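Local coordinates for heat shock protein, putative (Plasmodium falciparum, PDB 1Y6Z) that is the middle domain of a putative Hsp90-family chaperone, which as a whole probably binds ATP and unfolded proteins and couples ATP hydrolysis to their folding, at residues B[219-224]-B[229-234]; B[12-17]-B[36-41]; B[160-165]-B[244-249]. All coordinates share one frame; numbering follows the deposited sequence.

Interaction 1. Residues B[219-224]-B[229-234]; sequences PSLEKL and YDVLFS
V231 lays its CG2 methyl against the ends of two leucines, L221 and L224, of the helically wound segment 219-224. The nearer is L221, whose CD2 lies 3.8 Å from V231 CG2 and also reaches CG1 of the same valine, so that one leucine methyl sits against both branches. The second is L224, which brings CD1 to 4.0 Å from V231 CG2, the two side chains standing at about a right angle. V231 has CG1 anti to the backbone N (chi1 176°), which leaves CG2 beside that N, facing both leucines. The other branch of L224 is used as well: CD2 comes within 3.9 Å of Y229 CD2, meeting the ring obliquely. Helix 222-226 leads through a short connection into strand 231-234, an outer strand of the three-stranded parallel sheet in which 204-208 is central, and I207 of that central strand touches both L221 and V231. The connection is tied by one backbone bond, from Y229 N to L224 O at 3.1 Å, nearly straight at the hydrogen (168°). D230 points away from the leucines, and its carboxylate folds back to the next backbone N: V231 N reaches D230 OD1 at 2.8 Å, from above the carboxylate plane. That oxygen also accepts from N182 N, while OD2 is hydrogen-bonded to S180 OG.

Interaction 2. Residues B[12-17]-B[36-41]; sequences KSLTEN and YVHFNV
E16 and Y36 make the main van der Waals contact, with the aliphatic part of the glutamate against the outer end of the tyrosine. E16 CG comes in at the ring edge, near its plane, 4.0 Å from Y36 CE2, and E16 CA lies 3.7 Å from Y36 OH. Further along, L14 CD1 approaches the edge of the H38 imidazole, 4.3 Å from ND1, a loose touch. The tyrosine takes the hindered chi1 of 65°, with CG between the backbone N and the carbonyl carbon, and its ring reaches out from strand 35-41 to the first turn of helix 16-27. This strand is an outermost one of the five-stranded mixed sheet; the loop before the helix and the helix start lie alongside its residues 36 and 38, and T15 takes the N-cap position. Y19, one turn into the helix, stacks its ring on Y36 and shares a hydrogen bond between its OH and H38 ND1.

The polar link across the contact is a water. It donates to E16 OE2 at 2.9 Å and is hydrogen-bonded to Y36 OH at 3.0 Å, bridging the carboxylate and the phenol at the protein surface. The carboxylate and ring planes stand 70° apart. On the imidazole, both nitrogens are engaged, since NE2 bonds to W7 O, and this pair of bonds fixes the rotation of the ring that L14 meets.

Interaction 3. Residues B[160-165]-B[244-249]; sequences IGVVED and SSLTVN
A chi1 of -61° sets the hydroxyl of S245 beside its own backbone N and anti to its carbonyl carbon, while in V163 chi1 of -180° places CG2 on the side of its backbone N; together these turns bring S245 OG to 3.6 Å from V163 CG2. The same oxygen lies 3.6 Å from V163 CA, and CB of S245 lies 4.1 Å from V162 O. The small S245 side chain points at the other segment, and the CA atoms of V163 and S245 approach to 5.6 Å. Beside this, V162 sends CG1 across to L246, meeting CD2 at 3.9 Å with the two side chains about perpendicular. The contact joins the C-terminal end of helix 145-164 to helix 237-249; the axes of the segments 160-164 and 244-249 pass 9.3 Å apart at 35°, in broadly the same direction. I172 and A173 of helix 169-173 touch V162 and L246 respectively, and V176 of the following loop also touches V162. V163, by contrast, is exposed, with F241 of the preceding turn of the second helix against it.

S245 OG is bonded within its own helix to F241 O, and toward 160-165 it meets carbon atoms of V163. With that hydroxyl bonded within its own helix, these two segments are joined by van der Waals packing, V162 on L246 and V163 against S245.

From the N terminus, interaction 2 comes first: it closes the loop between the start of helix 16-27 and edge strand 35-41, and is complete before the others begin. Interaction 3 closes a much longer loop, from the end of helix 145-164 to helix 237-249, and within that loop lies interaction 1, a local connection between helix 222-226 and strand 231-234. That strand leads directly into helix 237-249, and the nearest atoms of interactions 1 and 3 are about 7 Å apart. Interactions 1 and 2 lie on opposite sides of the chain's centre, their own centres about 46 Å apart, one at the parallel three-stranded sheet and the other at the mixed five-stranded sheet.

Interaction 1. Residues B[219-224]-B[229-234]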
ATOM      1  N   PRO B 219      11.505  -7.491 -36.894  1.00 61.42           N
ATOM      2  CA  PRO B 219      11.619  -6.328 -37.791  1.00 60.82           C
ATOM      3  C   PRO B 219      10.844  -5.097 -37.313  1.00 59.85           C
ATOM      4  O   PRO B 219      11.383  -3.984 -37.350  1.00 60.11           O
ATOM      5  CB  PRO B 219      11.020  -6.854 -39.100  1.00 61.27           C
ATOM      6  CG  PRO B 219      11.327  -8.327 -39.047  1.00 61.42           C
ATOM      7  CD  PRO B 219      11.031  -8.681 -37.623  1.00 61.24           C
ATOM      8  N   SER B 220       9.602  -5.299 -36.869  1.00 58.46           N
ATOM      9  CA  SER B 220       8.760  -4.237 -36.290  1.00 56.62           C
ATOM     10  C   SER B 220       9.409  -3.471 -35.132  1.00 54.49           C
ATOM     11  O   SER B 220       8.918  -2.436 -34.722  1.00 54.22           O
ATOM     12  CB  SER B 220       7.430  -4.838 -35.819  1.00 57.64           C
ATOM     13  OG  SER B 220       7.668  -6.035 -35.084  1.00 58.66           O
ATOM     14  N   LEU B 221      10.529  -3.978 -34.625  1.00 52.52           N
ATOM     15  CA  LEU B 221      11.267  -3.344 -33.530  1.00 49.96           C
ATOM     16  C   LEU B 221      12.295  -2.285 -33.958  1.00 48.83           C
ATOM     17  O   LEU B 221      12.768  -1.513 -33.113  1.00 48.40           O
ATOM     18  CB  LEU B 221      11.950  -4.411 -32.673  1.00 49.67           C
ATOM     19  CG  LEU B 221      11.033  -5.089 -31.647  1.00 48.74           C
ATOM     20  CD1 LEU B 221      11.765  -6.249 -31.013  1.00 46.99           C
ATOM     21  CD2 LEU B 221      10.497  -4.088 -30.586  1.00 44.09           C
ATOM     22  N   GLU B 222      12.639  -2.242 -35.254  1.00 46.85           N
ATOM     23  CA  GLU B 222      13.697  -1.348 -35.746  1.00 45.39           C
ATOM     24  C   GLU B 222      13.656   0.114 -35.253  1.00 43.07           C
ATOM     25  O   GLU B 222      14.659   0.589 -34.729  1.00 42.08           O
ATOM     26  CB  GLU B 222      13.785  -1.374 -37.285  1.00 46.51           C
ATOM     27  CG  GLU B 222      15.219  -1.455 -37.823  1.00 49.66           C
ATOM     28  CD  GLU B 222      16.109  -0.254 -37.501  1.00 54.23           C
ATOM     29  OE1 GLU B 222      16.728  -0.237 -36.400  1.00 53.30           O
ATOM     30  OE2 GLU B 222      16.226   0.657 -38.374  1.00 57.09           O
ATOM     31  N   LYS B 223      12.522   0.807 -35.412  1.00 41.56           N
ATOM     32  CA  LYS B 223      12.428   2.204 -34.950  1.00 41.08           C
ATOM     33  C   LYS B 223      12.636   2.362 -33.454  1.00 39.93           C
ATOM     34  O   LYS B 223      13.305   3.302 -33.004  1.00 39.44           O
ATOM     35  CB  LYS B 223      11.123   2.908 -35.337  1.00 41.88           C
ATOM     36  CG  LYS B 223      10.936   4.265 -34.542  1.00 42.52           C
ATOM     37  CD  LYS B 223       9.825   5.176 -35.076  1.00 42.26           C
ATOM     38  CE  LYS B 223       9.163   6.029 -33.957  1.00 45.16           C
ATOM     39  NZ  LYS B 223       9.349   7.523 -34.029  1.00 45.33           N
ATOM     40  N   LEU B 224      12.069   1.434 -32.691  1.00 38.15           N
ATOM     41  CA  LEU B 224      12.288   1.451 -31.254  1.00 37.45           C
ATOM     42  C   LEU B 224      13.728   1.181 -30.892  1.00 35.36           C
ATOM     43  O   LEU B 224      14.274   1.898 -30.073  1.00 35.97           O
ATOM     44  CB  LEU B 224      11.295   0.523 -30.516  1.00 35.77           C
ATOM     45  CG  LEU B 224       9.867   1.048 -30.674  1.00 36.93           C
ATOM     46  CD1 LEU B 224       8.877  -0.008 -30.290  1.00 38.31           C
ATOM     47  CD2 LEU B 224       9.613   2.342 -29.852  1.00 39.60           C
ATOM     48  N   TYR B 229      15.085   2.407 -27.109  1.00 36.68           N
ATOM     49  CA  TYR B 229      14.037   2.231 -26.085  1.00 36.24           C
ATOM     50  C   TYR B 229      14.004   0.748 -25.691  1.00 35.62           C
ATOM     51  O   TYR B 229      14.242  -0.131 -26.545  1.00 34.93           O
ATOM     52  CB  TYR B 229      12.678   2.698 -26.600  1.00 36.84           C
ATOM     53  CG  TYR B 229      12.508   4.201 -26.758  1.00 36.57           C
ATOM     54  CD1 TYR B 229      13.508   5.099 -26.351  1.00 36.08           C
ATOM     55  CD2 TYR B 229      11.341   4.719 -27.334  1.00 37.07           C
ATOM     56  CE1 TYR B 229      13.349   6.480 -26.503  1.00 35.60           C
ATOM     57  CE2 TYR B 229      11.153   6.119 -27.482  1.00 35.93           C
ATOM     58  CZ  TYR B 229      12.164   6.980 -27.069  1.00 38.89           C
ATOM     59  OH  TYR B 229      12.003   8.345 -27.208  1.00 40.72           O
ATOM     60  N   ASP B 230      13.739   0.444 -24.411  1.00 34.18           N
ATOM     61  CA  ASP B 230      13.456  -0.950 -24.071  1.00 32.89           C
ATOM     62  C   ASP B 230      12.035  -1.301 -24.476  1.00 31.44           C
ATOM     63  O   ASP B 230      11.163  -0.430 -24.558  1.00 30.53           O
ATOM     64  CB  ASP B 230      13.724  -1.259 -22.577  1.00 32.50           C
ATOM     65  CG  ASP B 230      13.874  -2.776 -22.300  1.00 35.16           C
ATOM     66  OD1 ASP B 230      14.020  -3.558 -23.254  1.00 35.09           O
ATOM     67  OD2 ASP B 230      13.877  -3.179 -21.108  1.00 37.26           O
ATOM     68  N   VAL B 231      11.815  -2.594 -24.718  1.00 30.82           N
ATOM     69  CA  VAL B 231      10.521  -3.139 -25.049  1.00 29.71           C
ATOM     70  C   VAL B 231      10.358  -4.451 -24.288  1.00 28.60           C
ATOM     71  O   VAL B 231      11.206  -5.338 -24.346  1.00 27.66           O
ATOM     72  CB  VAL B 231      10.390  -3.456 -26.556  1.00 30.29           C
ATOM     73  CG1 VAL B 231       9.055  -4.126 -26.880  1.00 29.97           C
ATOM     74  CG2 VAL B 231      10.484  -2.183 -27.354  1.00 32.34           C
ATOM     75  N   LEU B 232       9.229  -4.580 -23.603  1.00 29.88           N
ATOM     76  CA  LEU B 232       8.921  -5.833 -22.894  1.00 29.18           C
ATOM     77  C   LEU B 232       8.408  -6.884 -23.854  1.00 30.98           C
ATOM     78  O   LEU B 232       7.780  -6.551 -24.859  1.00 30.82           O
ATOM     79  CB  LEU B 232       7.805  -5.599 -21.879  1.00 27.90           C
ATOM     80  CG  LEU B 232       8.022  -4.387 -20.988  1.00 27.09           C
ATOM     81  CD1 LEU B 232       6.640  -4.030 -20.346  1.00 27.82           C
ATOM     82  CD2 LEU B 232       9.140  -4.750 -20.024  1.00 26.40           C
ATOM     83  N   PHE B 233       8.611  -8.148 -23.501  1.00 32.73           N
ATOM     84  CA  PHE B 233       8.085  -9.247 -24.308  1.00 35.30           C
ATOM     85  C   PHE B 233       6.812  -9.885 -23.723  1.00 37.11           C
ATOM     86  O   PHE B 233       6.785 -10.278 -22.551  1.00 37.06           O
ATOM     87  CB  PHE B 233       9.161 -10.325 -24.459  1.00 36.05           C
ATOM     88  CG  PHE B 233      10.459  -9.843 -25.094  1.00 37.99           C
ATOM     89  CD1 PHE B 233      11.666 -10.436 -24.744  1.00 38.55           C
ATOM     90  CD2 PHE B 233      10.468  -8.807 -26.035  1.00 40.91           C
ATOM     91  CE1 PHE B 233      12.877 -10.004 -25.332  1.00 41.27           C
ATOM     92  CE2 PHE B 233      11.677  -8.356 -26.621  1.00 39.65           C
ATOM     93  CZ  PHE B 233      12.859  -8.943 -26.272  1.00 39.54           C
ATOM     94  N   SER B 234       5.770  -9.964 -24.549  1.00 39.62           N
ATOM     95  CA  SER B 234       4.593 -10.792 -24.298  1.00 41.91           C
ATOM     96  C   SER B 234       4.797 -12.177 -24.969  1.00 43.35           C
ATOM     97  O   SER B 234       5.052 -12.295 -26.173  1.00 43.57           O
ATOM     98  CB  SER B 234       3.325 -10.075 -24.765  1.00 41.74           C
ATOM     99  OG  SER B 234       2.197 -10.936 -24.793  1.00 42.62           O
TER

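Interaction 2. Residues B[12-17]-B[36-41]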
ATOM      1  N   LYS B  12       2.844 -14.375  19.031  1.00 40.01           N
ATOM      2  CA  LYS B  12       4.126 -14.089  19.680  1.00 38.16           C
ATOM      3  C   LYS B  12       4.823 -15.285  20.276  1.00 37.72           C
ATOM      4  O   LYS B  12       6.030 -15.274  20.385  1.00 36.93           O
ATOM      5  CB  LYS B  12       3.992 -12.981  20.727  1.00 38.07           C
ATOM      6  CG  LYS B  12       3.934 -11.592  20.107  1.00 40.68           C
ATOM      7  CD  LYS B  12       3.072 -10.660  20.935  1.00 41.54           C
ATOM      8  CE  LYS B  12       1.646 -10.550  20.399  1.00 43.70           C
ATOM      9  NZ  LYS B  12       0.744  -9.953  21.442  1.00 46.88           N
ATOM     10  N   SER B  13       4.079 -16.299  20.679  1.00 37.66           N
ATOM     11  CA  SER B  13       4.690 -17.484  21.236  1.00 38.71           C
ATOM     12  C   SER B  13       5.035 -18.519  20.148  1.00 37.89           C
ATOM     13  O   SER B  13       5.964 -19.321  20.322  1.00 38.76           O
ATOM     14  CB  SER B  13       3.774 -18.128  22.276  1.00 40.52           C
ATOM     15  OG  SER B  13       4.573 -18.925  23.167  1.00 45.21           O
ATOM     16  N   LEU B  14       4.300 -18.464  19.033  1.00 35.34           N
ATOM     17  CA  LEU B  14       4.429 -19.392  17.881  1.00 32.19           C
ATOM     18  C   LEU B  14       5.733 -19.271  17.080  1.00 31.26           C
ATOM     19  O   LEU B  14       6.218 -18.185  16.829  1.00 29.06           O
ATOM     20  CB  LEU B  14       3.209 -19.182  16.938  1.00 33.05           C
ATOM     21  CG  LEU B  14       1.821 -19.259  17.624  1.00 31.94           C
ATOM     22  CD1 LEU B  14       0.611 -18.869  16.720  1.00 32.12           C
ATOM     23  CD2 LEU B  14       1.646 -20.614  18.207  1.00 33.32           C
ATOM     24  N   THR B  15       6.281 -20.397  16.613  1.00 30.29           N
ATOM     25  CA  THR B  15       7.452 -20.340  15.760  1.00 30.11           C
ATOM     26  C   THR B  15       7.023 -20.516  14.298  1.00 29.60           C
ATOM     27  O   THR B  15       5.911 -20.975  14.025  1.00 27.18           O
ATOM     28  CB  THR B  15       8.438 -21.507  16.071  1.00 30.61           C
ATOM     29  OG1 THR B  15       7.775 -22.766  15.863  1.00 30.38           O
ATOM     30  CG2 THR B  15       9.042 -21.403  17.469  1.00 29.57           C
ATOM     31  N   GLU B  16       7.897 -20.178  13.366  1.00 29.75           N
ATOM     32  CA  GLU B  16       7.664 -20.518  11.976  1.00 29.74           C
ATOM     33  C   GLU B  16       7.241 -21.956  11.787  1.00 28.94           C
ATOM     34  O   GLU B  16       6.322 -22.238  11.022  1.00 28.12           O
ATOM     35  CB  GLU B  16       8.897 -20.270  11.118  1.00 30.76           C
ATOM     36  CG  GLU B  16       8.577 -20.253   9.604  1.00 32.54           C
ATOM     37  CD  GLU B  16       9.801 -20.107   8.732  1.00 34.17           C
ATOM     38  OE1 GLU B  16      10.655 -21.016   8.719  1.00 39.59           O
ATOM     39  OE2 GLU B  16       9.891 -19.107   8.003  1.00 42.58           O
ATOM     40  N   ASN B  17       7.880 -22.863  12.510  1.00 28.58           N
ATOM     41  CA  ASN B  17       7.585 -24.280  12.387  1.00 30.81           C
ATOM     42  C   ASN B  17       6.175 -24.621  12.822  1.00 29.46           C
ATOM     43  O   ASN B  17       5.593 -25.523  12.243  1.00 30.57           O
ATOM     44  CB  ASN B  17       8.572 -25.150  13.154  1.00 30.62           C
ATOM     45  CG  ASN B  17       8.366 -26.641  12.859  1.00 36.19           C
ATOM     46  OD1 ASN B  17       8.802 -27.130  11.816  1.00 42.32           O
ATOM     47  ND2 ASN B  17       7.656 -27.352  13.754  1.00 35.37           N
ATOM     48  N   TYR B  36       3.521 -16.552   4.830  1.00 19.87           N
ATOM     49  CA  TYR B  36       2.252 -16.559   5.540  1.00 19.25           C
ATOM     50  C   TYR B  36       2.087 -15.258   6.293  1.00 19.72           C
ATOM     51  O   TYR B  36       3.085 -14.593   6.571  1.00 19.96           O
ATOM     52  CB  TYR B  36       2.139 -17.720   6.540  1.00 20.75           C
ATOM     53  CG  TYR B  36       3.111 -17.658   7.684  1.00 24.69           C
ATOM     54  CD1 TYR B  36       2.752 -17.098   8.923  1.00 23.53           C
ATOM     55  CD2 TYR B  36       4.389 -18.186   7.549  1.00 28.01           C
ATOM     56  CE1 TYR B  36       3.659 -17.044   9.972  1.00 25.75           C
ATOM     57  CE2 TYR B  36       5.326 -18.123   8.623  1.00 29.27           C
ATOM     58  CZ  TYR B  36       4.934 -17.557   9.814  1.00 29.46           C
ATOM     59  OH  TYR B  36       5.852 -17.500  10.842  1.00 31.14           O
ATOM     60  N   VAL B  37       0.837 -14.961   6.665  1.00 20.68           N
ATOM     61  CA  VAL B  37       0.543 -13.878   7.617  1.00 21.48           C
ATOM     62  C   VAL B  37      -0.642 -14.324   8.488  1.00 21.71           C
ATOM     63  O   VAL B  37      -1.593 -14.930   7.975  1.00 20.18           O
ATOM     64  CB  VAL B  37       0.256 -12.517   6.872  1.00 22.27           C
ATOM     65  CG1 VAL B  37      -0.791 -12.674   5.849  1.00 22.91           C
ATOM     66  CG2 VAL B  37      -0.061 -11.396   7.879  1.00 25.00           C
ATOM     67  N   HIS B  38      -0.541 -14.018   9.778  1.00 20.34           N
ATOM     68  CA  HIS B  38      -1.576 -14.347  10.756  1.00 22.36           C
ATOM     69  C   HIS B  38      -2.071 -12.967  11.232  1.00 24.41           C
ATOM     70  O   HIS B  38      -1.273 -12.171  11.716  1.00 24.79           O
ATOM     71  CB  HIS B  38      -0.939 -15.133  11.882  1.00 22.45           C
ATOM     72  CG  HIS B  38      -1.878 -15.472  13.011  1.00 22.42           C
ATOM     73  ND1 HIS B  38      -1.439 -16.039  14.181  1.00 26.11           N
ATOM     74  CD2 HIS B  38      -3.221 -15.357  13.132  1.00 21.55           C
ATOM     75  CE1 HIS B  38      -2.467 -16.236  14.992  1.00 23.81           C
ATOM     76  NE2 HIS B  38      -3.558 -15.850  14.372  1.00 25.21           N
ATOM     77  N   PHE B  39      -3.354 -12.690  11.011  1.00 26.02           N
ATOM     78  CA  PHE B  39      -3.905 -11.450  11.522  1.00 27.31           C
ATOM     79  C   PHE B  39      -5.222 -11.656  12.222  1.00 28.82           C
ATOM     80  O   PHE B  39      -5.931 -12.648  12.022  1.00 29.40           O
ATOM     81  CB  PHE B  39      -3.970 -10.401  10.400  1.00 25.33           C
ATOM     82  CG  PHE B  39      -4.878 -10.736   9.280  1.00 27.54           C
ATOM     83  CD1 PHE B  39      -6.121 -10.089   9.156  1.00 24.53           C
ATOM     84  CD2 PHE B  39      -4.506 -11.667   8.300  1.00 28.15           C
ATOM     85  CE1 PHE B  39      -6.969 -10.352   8.109  1.00 27.52           C
ATOM     86  CE2 PHE B  39      -5.372 -11.952   7.232  1.00 26.32           C
ATOM     87  CZ  PHE B  39      -6.604 -11.282   7.123  1.00 28.78           C
ATOM     88  N   ASN B  40      -5.560 -10.678  13.047  1.00 30.79           N
ATOM     89  CA  ASN B  40      -6.788 -10.734  13.835  1.00 33.44           C
ATOM     90  C   ASN B  40      -7.421  -9.376  13.711  1.00 33.93           C
ATOM     91  O   ASN B  40      -6.710  -8.357  13.773  1.00 32.07           O
ATOM     92  CB  ASN B  40      -6.449 -11.027  15.287  1.00 34.53           C
ATOM     93  CG  ASN B  40      -5.752 -12.377  15.473  1.00 37.43           C
ATOM     94  OD1 ASN B  40      -6.263 -13.433  15.070  1.00 38.88           O
ATOM     95  ND2 ASN B  40      -4.565 -12.342  16.092  1.00 42.40           N
ATOM     96  N   VAL B  41      -8.719  -9.366  13.447  1.00 35.61           N
ATOM     97  CA  VAL B  41      -9.465  -8.125  13.442  1.00 37.88           C
ATOM     98  C   VAL B  41     -10.446  -8.114  14.616  1.00 39.90           C
ATOM     99  O   VAL B  41     -11.150  -9.088  14.834  1.00 38.93           O
ATOM    100  CB  VAL B  41     -10.185  -7.928  12.114  1.00 38.32           C
ATOM    101  CG1 VAL B  41     -10.859  -6.581  12.100  1.00 37.40           C
ATOM    102  CG2 VAL B  41      -9.175  -8.009  10.976  1.00 37.07           C
TER
HETATM  103  O   HOH W   1       8.482 -16.991   9.428  1.00 43.85           O

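Interaction 3. Residues B[160-165]-B[244-249]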
ATOM      1  N   ILE B 160      -3.459 -12.265 -14.352  1.00 24.07           N
ATOM      2  CA  ILE B 160      -4.945 -12.297 -14.416  1.00 24.54           C
ATOM      3  C   ILE B 160      -5.559 -11.260 -13.460  1.00 23.80           C
ATOM      4  O   ILE B 160      -6.529 -10.594 -13.816  1.00 24.75           O
ATOM      5  CB  ILE B 160      -5.489 -13.704 -14.161  1.00 25.13           C
ATOM      6  CG1 ILE B 160      -5.186 -14.610 -15.360  1.00 27.98           C
ATOM      7  CG2 ILE B 160      -7.050 -13.709 -13.888  1.00 26.81           C
ATOM      8  CD1 ILE B 160      -5.034 -16.042 -14.910  1.00 37.08           C
ATOM      9  N   GLY B 161      -4.987 -11.123 -12.265  1.00 22.52           N
ATOM     10  CA  GLY B 161      -5.426 -10.067 -11.339  1.00 22.31           C
ATOM     11  C   GLY B 161      -5.408  -8.659 -11.950  1.00 22.47           C
ATOM     12  O   GLY B 161      -6.358  -7.875 -11.756  1.00 23.49           O
ATOM     13  N   VAL B 162      -4.325  -8.352 -12.656  1.00 24.08           N
ATOM     14  CA  VAL B 162      -4.179  -7.077 -13.414  1.00 26.90           C
ATOM     15  C   VAL B 162      -5.347  -6.873 -14.421  1.00 27.99           C
ATOM     16  O   VAL B 162      -5.898  -5.742 -14.554  1.00 27.89           O
ATOM     17  CB  VAL B 162      -2.820  -7.000 -14.161  1.00 27.03           C
ATOM     18  CG1 VAL B 162      -2.792  -5.773 -15.111  1.00 30.27           C
ATOM     19  CG2 VAL B 162      -1.626  -6.990 -13.178  1.00 26.33           C
ATOM     20  N   VAL B 163      -5.695  -7.945 -15.140  1.00 28.20           N
ATOM     21  CA  VAL B 163      -6.864  -7.954 -16.058  1.00 29.72           C
ATOM     22  C   VAL B 163      -8.174  -7.798 -15.288  1.00 30.68           C
ATOM     23  O   VAL B 163      -9.030  -6.935 -15.613  1.00 29.59           O
ATOM     24  CB  VAL B 163      -6.891  -9.294 -16.903  1.00 29.24           C
ATOM     25  CG1 VAL B 163      -8.090  -9.349 -17.890  1.00 32.91           C
ATOM     26  CG2 VAL B 163      -5.584  -9.483 -17.633  1.00 31.74           C
ATOM     27  N   GLU B 164      -8.343  -8.613 -14.225  1.00 29.97           N
ATOM     28  CA  GLU B 164      -9.675  -8.795 -13.594  1.00 30.18           C
ATOM     29  C   GLU B 164      -9.995  -8.053 -12.328  1.00 29.76           C
ATOM     30  O   GLU B 164     -11.157  -7.920 -11.966  1.00 32.04           O
ATOM     31  CB  GLU B 164      -9.972 -10.290 -13.370  1.00 28.68           C
ATOM     32  CG  GLU B 164      -9.865 -11.082 -14.632  1.00 30.59           C
ATOM     33  CD  GLU B 164     -10.214 -12.527 -14.486  1.00 33.06           C
ATOM     34  OE1 GLU B 164     -10.446 -13.007 -13.344  1.00 34.05           O
ATOM     35  OE2 GLU B 164     -10.192 -13.206 -15.532  1.00 36.48           O
ATOM     36  N   ASP B 165      -8.996  -7.541 -11.646  1.00 29.78           N
ATOM     37  CA  ASP B 165      -9.268  -6.962 -10.343  1.00 30.28           C
ATOM     38  C   ASP B 165      -9.117  -5.423 -10.481  1.00 30.15           C
ATOM     39  O   ASP B 165      -8.070  -4.845 -10.167  1.00 31.20           O
ATOM     40  CB  ASP B 165      -8.365  -7.597  -9.254  1.00 29.20           C
ATOM     41  CG  ASP B 165      -8.595  -6.983  -7.858  1.00 30.53           C
ATOM     42  OD1 ASP B 165      -9.178  -5.883  -7.791  1.00 31.10           O
ATOM     43  OD2 ASP B 165      -8.191  -7.570  -6.842  1.00 30.39           O
ATOM     44  N   SER B 244      -2.220  -5.747 -22.420  1.00 41.34           N
ATOM     45  CA  SER B 244      -3.344  -4.993 -23.027  1.00 42.43           C
ATOM     46  C   SER B 244      -4.310  -4.324 -22.045  1.00 43.66           C
ATOM     47  O   SER B 244      -4.977  -3.339 -22.376  1.00 43.71           O
ATOM     48  CB  SER B 244      -4.142  -5.911 -23.948  1.00 43.18           C
ATOM     49  OG  SER B 244      -5.529  -5.715 -23.662  1.00 44.83           O
ATOM     50  N   SER B 245      -4.436  -4.864 -20.829  1.00 42.95           N
ATOM     51  CA  SER B 245      -5.260  -4.185 -19.821  1.00 43.45           C
ATOM     52  C   SER B 245      -4.606  -2.916 -19.279  1.00 43.12           C
ATOM     53  O   SER B 245      -5.284  -2.007 -18.816  1.00 43.49           O
ATOM     54  CB  SER B 245      -5.549  -5.126 -18.643  1.00 44.00           C
ATOM     55  OG  SER B 245      -6.258  -6.243 -19.114  1.00 44.43           O
ATOM     56  N   LEU B 246      -3.280  -2.876 -19.299  1.00 42.88           N
ATOM     57  CA  LEU B 246      -2.569  -1.674 -18.896  1.00 43.25           C
ATOM     58  C   LEU B 246      -2.702  -0.660 -20.022  1.00 44.61           C
ATOM     59  O   LEU B 246      -2.706   0.547 -19.778  1.00 45.32           O
ATOM     60  CB  LEU B 246      -1.115  -2.002 -18.605  1.00 43.17           C
ATOM     61  CG  LEU B 246      -0.943  -2.940 -17.394  1.00 39.67           C
ATOM     62  CD1 LEU B 246       0.484  -3.389 -17.300  1.00 36.55           C
ATOM     63  CD2 LEU B 246      -1.398  -2.276 -16.124  1.00 38.15           C
ATOM     64  N   THR B 247      -2.876  -1.196 -21.227  1.00 46.14           N
ATOM     65  CA  THR B 247      -3.057  -0.448 -22.486  1.00 48.74           C
ATOM     66  C   THR B 247      -4.331   0.396 -22.464  1.00 49.56           C
ATOM     67  O   THR B 247      -4.435   1.335 -23.241  1.00 51.16           O
ATOM     68  CB  THR B 247      -3.066  -1.432 -23.694  1.00 48.05           C
ATOM     69  OG1 THR B 247      -1.747  -1.615 -24.205  1.00 48.88           O
ATOM     70  CG2 THR B 247      -3.975  -0.996 -24.802  1.00 49.53           C
ATOM     71  N   VAL B 248      -5.285   0.058 -21.580  1.00 50.99           N
ATOM     72  CA  VAL B 248      -6.545   0.811 -21.463  1.00 51.10           C
ATOM     73  C   VAL B 248      -6.676   1.763 -20.258  1.00 51.18           C
ATOM     74  O   VAL B 248      -7.137   2.875 -20.433  1.00 51.44           O
ATOM     75  CB  VAL B 248      -7.855  -0.035 -21.795  1.00 51.55           C
ATOM     76  CG1 VAL B 248      -7.577  -1.552 -21.982  1.00 51.93           C
ATOM     77  CG2 VAL B 248      -9.015   0.251 -20.810  1.00 51.61           C
ATOM     78  N   ASN B 249      -6.275   1.391 -19.043  1.00 51.54           N
ATOM     79  CA  ASN B 249      -6.230   2.472 -18.013  1.00 51.54           C
ATOM     80  C   ASN B 249      -4.849   2.857 -17.542  1.00 50.01           C
ATOM     81  O   ASN B 249      -4.694   3.482 -16.479  1.00 50.23           O
ATOM     82  CB  ASN B 249      -7.186   2.279 -16.826  1.00 52.54           C
ATOM     83  CG  ASN B 249      -8.384   3.263 -16.852  1.00 55.19           C
ATOM     84  OD1 ASN B 249      -9.008   3.495 -17.906  1.00 58.09           O
ATOM     85  ND2 ASN B 249      -8.726   3.816 -15.675  1.00 57.18           N
TER